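Local coordinates for CHAD domain protein (Streptomyces chartreusis, PDB 6RN5), which probably binds polyphosphate through its CHAD domain and also binds copper ions, combining polyphosphate and metal binding in one fold, at residues L109-N114 / S321-A326; G176-R181 / A328-T333. All coordinates share one frame; numbering follows the deposited sequence.

Contact 1. Residues L109-N114 / S321-A326; sequences LERLLN and SEAAAA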
loop_
_atom_site.group_PDB
_atom_site.type_symbol
_atom_site.label_atom_id
_atom_site.label_comp_id
_atom_site.label_asym_id
_atom_site.label_seq_id
_atom_site.Cartn_x
_atom_site.Cartn_y
_atom_site.Cartn_z
ATOM N N LEU A 109 -10.216 11.161 -13.914
ATOM C CA LEU A 109 -10.264 9.968 -14.747
ATOM C C LEU A 109 -8.869 9.571 -15.156
ATOM O O LEU A 109 -8.443 8.409 -15.003
ATOM C CB LEU A 109 -11.127 10.204 -15.991
ATOM C CG LEU A 109 -11.184 9.063 -17.021
ATOM C CD1 LEU A 109 -11.526 7.717 -16.376
ATOM C CD2 LEU A 109 -12.183 9.363 -18.130
ATOM N N GLU A 110 -8.137 10.548 -15.667
ATOM C CA GLU A 110 -6.745 10.316 -16.039
ATOM C C GLU A 110 -5.877 9.749 -14.908
ATOM O O GLU A 110 -5.133 8.773 -15.096
ATOM C CB GLU A 110 -6.150 11.609 -16.524
ATOM C CG GLU A 110 -4.679 11.460 -16.800
ATOM C CD GLU A 110 -4.243 12.247 -18.003
ATOM O OE1 GLU A 110 -4.761 13.388 -18.173
ATOM O OE2 GLU A 110 -3.378 11.708 -18.752
ATOM N N ARG A 111 -5.967 10.360 -13.734
ATOM C CA ARG A 111 -5.225 9.900 -12.588
ATOM C C ARG A 111 -5.595 8.448 -12.313
ATOM O O ARG A 111 -4.723 7.601 -12.074
ATOM C CB ARG A 111 -5.556 10.795 -11.377
ATOM C CG ARG A 111 -5.223 10.210 -10.025
ATOM C CD ARG A 111 -5.526 11.186 -8.879
ATOM N NE ARG A 111 -4.431 12.135 -8.730
ATOM C CZ ARG A 111 -3.333 11.942 -8.008
ATOM N NH1 ARG A 111 -3.158 10.861 -7.242
ATOM N NH2 ARG A 111 -2.434 12.901 -7.991
ATOM N N LEU A 112 -6.886 8.127 -12.367
ATOM C CA LEU A 112 -7.292 6.768 -12.049
ATOM C C LEU A 112 -6.881 5.754 -13.129
ATOM O O LEU A 112 -6.416 4.639 -12.820
ATOM C CB LEU A 112 -8.791 6.708 -11.772
ATOM C CG LEU A 112 -9.236 7.378 -10.455
ATOM C CD1 LEU A 112 -10.733 7.653 -10.406
ATOM C CD2 LEU A 112 -8.858 6.599 -9.209
ATOM N N LEU A 113 -7.042 6.116 -14.388
ATOM C CA LEU A 113 -6.558 5.202 -15.458
ATOM C C LEU A 113 -5.051 4.971 -15.416
ATOM O O LEU A 113 -4.609 3.833 -15.512
ATOM C CB LEU A 113 -6.989 5.655 -16.850
ATOM C CG LEU A 113 -8.528 5.653 -16.984
ATOM C CD1 LEU A 113 -8.984 6.216 -18.330
ATOM C CD2 LEU A 113 -9.145 4.263 -16.815
ATOM N N ASN A 114 -4.275 6.019 -15.200
ATOM C CA ASN A 114 -2.836 5.861 -14.970
ATOM C C ASN A 114 -2.567 4.891 -13.819
ATOM O O ASN A 114 -1.788 3.980 -13.976
ATOM C CB ASN A 114 -2.159 7.206 -14.685
ATOM C CG ASN A 114 -2.046 8.069 -15.921
ATOM O OD1 ASN A 114 -1.993 7.566 -17.049
ATOM N ND2 ASN A 114 -2.048 9.359 -15.725
ATOM N N SER A 321 -7.132 12.183 -2.636
ATOM C CA SER A 321 -8.281 12.009 -1.782
ATOM C C SER A 321 -9.566 11.818 -2.589
ATOM O O SER A 321 -10.322 10.867 -2.345
ATOM C CB SER A 321 -8.406 13.202 -0.837
ATOM O OG SER A 321 -9.541 13.065 -0.029
ATOM N N GLU A 322 -9.786 12.677 -3.575
ATOM C CA GLU A 322 -11.029 12.659 -4.345
ATOM C C GLU A 322 -11.019 11.442 -5.300
ATOM O O GLU A 322 -12.045 10.820 -5.564
ATOM C CB GLU A 322 -11.213 13.963 -5.155
ATOM C CG GLU A 322 -11.783 15.172 -4.421
ATOM C CD GLU A 322 -13.207 14.946 -3.886
ATOM O OE1 GLU A 322 -14.034 14.236 -4.508
ATOM O OE2 GLU A 322 -13.524 15.463 -2.806
ATOM N N ALA A 323 -9.857 11.099 -5.812
ATOM C CA ALA A 323 -9.776 9.941 -6.634
ATOM C C ALA A 323 -10.097 8.673 -5.841
ATOM O O ALA A 323 -10.795 7.788 -6.347
ATOM C CB ALA A 323 -8.414 9.841 -7.260
ATOM N N ALA A 324 -9.592 8.572 -4.618
ATOM C CA ALA A 324 -9.862 7.394 -3.820
ATOM C C ALA A 324 -11.370 7.261 -3.603
ATOM O O ALA A 324 -11.889 6.152 -3.641
ATOM C CB ALA A 324 -9.111 7.444 -2.499
ATOM N N ALA A 325 -12.056 8.392 -3.396
ATOM C CA ALA A 325 -13.485 8.390 -3.110
ATOM C C ALA A 325 -14.259 7.996 -4.356
ATOM O O ALA A 325 -15.264 7.320 -4.252
ATOM C CB ALA A 325 -13.949 9.740 -2.603
ATOM N N ALA A 326 -13.794 8.374 -5.543
ATOM C CA ALA A 326 -14.453 7.926 -6.745
ATOM C C ALA A 326 -14.294 6.410 -6.920
ATOM O O ALA A 326 -15.187 5.766 -7.421
ATOM C CB ALA A 326 -13.918 8.639 -7.968
#
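L112 CD2 lies over one face of the A323 carbonyl, 3.7 Å from its O and well out of the peptide plane, a van der Waals contact without a hydrogen bond. R111 comes to the same alanine from another position: its outer methylene, CD, rests on A323 CB at 3.6 Å. The bend at CG-CD (chi3 -82°) then sets the direction of the flat guanidinium, whose NH1 is hydrogen-bonded to Q351 OE1 on helix 338-366. In the all-helical CHAD domain this is a steep helix crossing: the axes pass at 10.0 Å with a signed angle of -72°, and R111 also packs on R316, D319 and A320 of the same helix 305-331. With CG anti to its carbonyl carbon (chi1 -70°), L112 points its fork at helix 305-331, CD2 reaching A323 CB at 3.8 Å and CD1 reaching A326 CB at 4.1 Å. An alanine at L112 would remove both methyls and is likely to open a gap against A323 and A326. A323 meets the leucine with its CB and its carbonyl O, A326 with its CB, while L183 of helix 170-198 also packs on the L112 side chain.

Contact 2. Residues G176-R181 / A328-T333; sequences GALLDR and AQAART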
loop_
_atom_site.group_PDB
_atom_site.type_symbol
_atom_site.label_atom_id
_atom_site.label_comp_id
_atom_site.label_asym_id
_atom_site.label_seq_id
_atom_site.Cartn_x
_atom_site.Cartn_y
_atom_site.Cartn_z
ATOM N N GLY A 176 -11.608 0.071 -15.233
ATOM C CA GLY A 176 -11.189 1.170 -16.053
ATOM C C GLY A 176 -12.307 1.682 -16.912
ATOM O O GLY A 176 -12.521 2.897 -17.032
ATOM N N ALA A 177 -13.034 0.748 -17.501
ATOM C CA ALA A 177 -14.136 1.082 -18.357
ATOM C C ALA A 177 -15.333 1.652 -17.536
ATOM O O ALA A 177 -16.061 2.565 -17.986
ATOM C CB ALA A 177 -14.559 -0.156 -19.122
ATOM N N LEU A 178 -15.547 1.095 -16.354
ATOM C CA LEU A 178 -16.590 1.605 -15.457
ATOM C C LEU A 178 -16.340 3.081 -15.077
ATOM O O LEU A 178 -17.203 3.918 -15.202
ATOM C CB LEU A 178 -16.669 0.725 -14.215
ATOM C CG LEU A 178 -17.708 1.123 -13.178
ATOM C CD1 LEU A 178 -19.103 0.952 -13.750
ATOM C CD2 LEU A 178 -17.524 0.280 -11.926
ATOM N N LEU A 179 -15.135 3.380 -14.636
ATOM C CA LEU A 179 -14.765 4.733 -14.274
ATOM C C LEU A 179 -14.757 5.678 -15.489
ATOM O O LEU A 179 -15.154 6.842 -15.405
ATOM C CB LEU A 179 -13.397 4.718 -13.595
ATOM C CG LEU A 179 -13.382 4.033 -12.220
ATOM C CD1 LEU A 179 -11.969 3.715 -11.818
ATOM C CD2 LEU A 179 -14.023 4.892 -11.135
ATOM N N ASP A 180 -14.256 5.204 -16.614
ATOM C CA ASP A 180 -14.339 5.989 -17.830
ATOM C C ASP A 180 -15.794 6.398 -18.152
ATOM O O ASP A 180 -16.075 7.562 -18.422
ATOM C CB ASP A 180 -13.725 5.182 -18.971
ATOM C CG ASP A 180 -13.614 5.960 -20.264
ATOM O OD1 ASP A 180 -14.094 7.083 -20.383
ATOM O OD2 ASP A 180 -13.035 5.423 -21.192
ATOM N N ARG A 181 -16.722 5.441 -18.086
ATOM C CA ARG A 181 -18.131 5.738 -18.274
ATOM C C ARG A 181 -18.650 6.722 -17.234
ATOM O O ARG A 181 -19.215 7.745 -17.583
ATOM C CB ARG A 181 -18.986 4.447 -18.252
ATOM C CG ARG A 181 -20.478 4.678 -18.498
ATOM C CD ARG A 181 -21.325 3.394 -18.503
ATOM N NE ARG A 181 -22.599 3.614 -17.779
ATOM C CZ ARG A 181 -23.757 4.086 -18.289
ATOM N NH1 ARG A 181 -23.873 4.388 -19.590
ATOM N NH2 ARG A 181 -24.828 4.251 -17.475
ATOM N N ALA A 328 -13.985 4.151 -4.451
ATOM C CA ALA A 328 -14.854 3.531 -3.454
ATOM C C ALA A 328 -16.312 3.572 -3.930
ATOM O O ALA A 328 -17.012 2.553 -3.932
ATOM C CB ALA A 328 -14.693 4.181 -2.060
ATOM N N GLN A 329 -16.746 4.741 -4.375
ATOM C CA GLN A 329 -18.086 4.923 -4.806
ATOM C C GLN A 329 -18.392 4.058 -6.035
ATOM O O GLN A 329 -19.436 3.464 -6.108
ATOM C CB GLN A 329 -18.373 6.424 -5.058
ATOM C CG GLN A 329 -19.865 6.737 -5.347
ATOM C CD GLN A 329 -20.833 6.343 -4.210
ATOM O OE1 GLN A 329 -20.583 6.613 -3.034
ATOM N NE2 GLN A 329 -21.929 5.681 -4.568
ATOM N N ALA A 330 -17.478 3.959 -6.977
ATOM C CA ALA A 330 -17.685 3.090 -8.097
ATOM C C ALA A 330 -17.867 1.608 -7.684
ATOM O O ALA A 330 -18.593 0.870 -8.312
ATOM C CB ALA A 330 -16.497 3.209 -9.065
ATOM N N ALA A 331 -17.202 1.194 -6.634
ATOM C CA ALA A 331 -17.333 -0.160 -6.115
ATOM C C ALA A 331 -18.724 -0.471 -5.564
ATOM O O ALA A 331 -19.062 -1.637 -5.415
ATOM C CB ALA A 331 -16.290 -0.387 -5.017
ATOM N N ARG A 332 -19.522 0.568 -5.294
ATOM C CA ARG A 332 -20.905 0.365 -4.894
ATOM C C ARG A 332 -21.892 0.347 -6.064
ATOM O O ARG A 332 -23.064 0.222 -5.848
ATOM C CB ARG A 332 -21.337 1.464 -3.960
ATOM C CG ARG A 332 -20.368 1.750 -2.852
ATOM C CD ARG A 332 -21.001 2.667 -1.811
ATOM N NE ARG A 332 -21.386 1.895 -0.619
ATOM C CZ ARG A 332 -22.596 1.384 -0.368
ATOM N NH1 ARG A 332 -22.790 0.680 0.742
ATOM N NH2 ARG A 332 -23.624 1.572 -1.199
ATOM N N THR A 333 -21.431 0.502 -7.296
ATOM C CA THR A 333 -22.302 0.449 -8.447
ATOM C C THR A 333 -22.972 -0.941 -8.498
ATOM O O THR A 333 -22.288 -1.948 -8.324
ATOM C CB THR A 333 -21.470 0.600 -9.721
ATOM O OG1 THR A 333 -20.737 1.816 -9.646
ATOM C CG2 THR A 333 -22.331 0.592 -10.998
#
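L178 and L179 bracket A330 from successive positions on helix 170-198, an interhelical packing within the helical CHAD architecture that engages the C-terminal turn of helix 305-331 and the loop after it. The two leucines are turned differently. In L178 the CG stands opposite the backbone N, and its side chain sets out toward the facing segment; in L179 the CG swings to the side of the N (chi1 -68°), which carries the isobutyl group across to the alanine although the residue is set less directly at it. Placed this way, L179 CD2 meets the A330 methyl at 3.6 Å, while L178 CD2 lies nearer the backbone, 3.8 Å from A330 O and 4.2 Å from A330 CB. The same L178 methyl is 4.2 Å from T333 OG1, so one branch spans the alanine carbonyl and the threonine hydroxyl. L344 and L347 of helix 338-366 add to the apolar surroundings of L179, and Y342 of the second subunit packs on A328 and A331. T333 OG1 is also hydrogen-bonded to Q182 NE2 of helix 170-198. The A330 carbonyl is satisfied twice: T333 N donates to A330 O at 3.0 Å and T333 OG1 at 2.7 Å, both from one face of the carbonyl plane. The hydroxyl approaches with a C=O...OG1 angle of 121°, tilted 24° out of that plane.

In the fold
From the N terminus, helix 82-120 supplies 109-114 first and helix 170-198, which follows it, supplies 176-181. Both find their partners along helix 305-331 and its end: contact 1 closes a loop of 206 residues at 321-326, and contact 2 one of 146 residues at 328-333. Because the first segments and their partners alternate, the two loops cross instead of nesting. The contact centres are 10 Å apart, and they touch: L109 CD1 lies 3.6 Å from D180 CA, while L179 CD2 lies 4.0 Å from A326 O. Helix 305-331 is thus tied to two neighbouring helices. Both contacts lie on the same side of the chain's centre; the side chains of A326 and A330 lie about 10 and 12 Å from a bound copper ion.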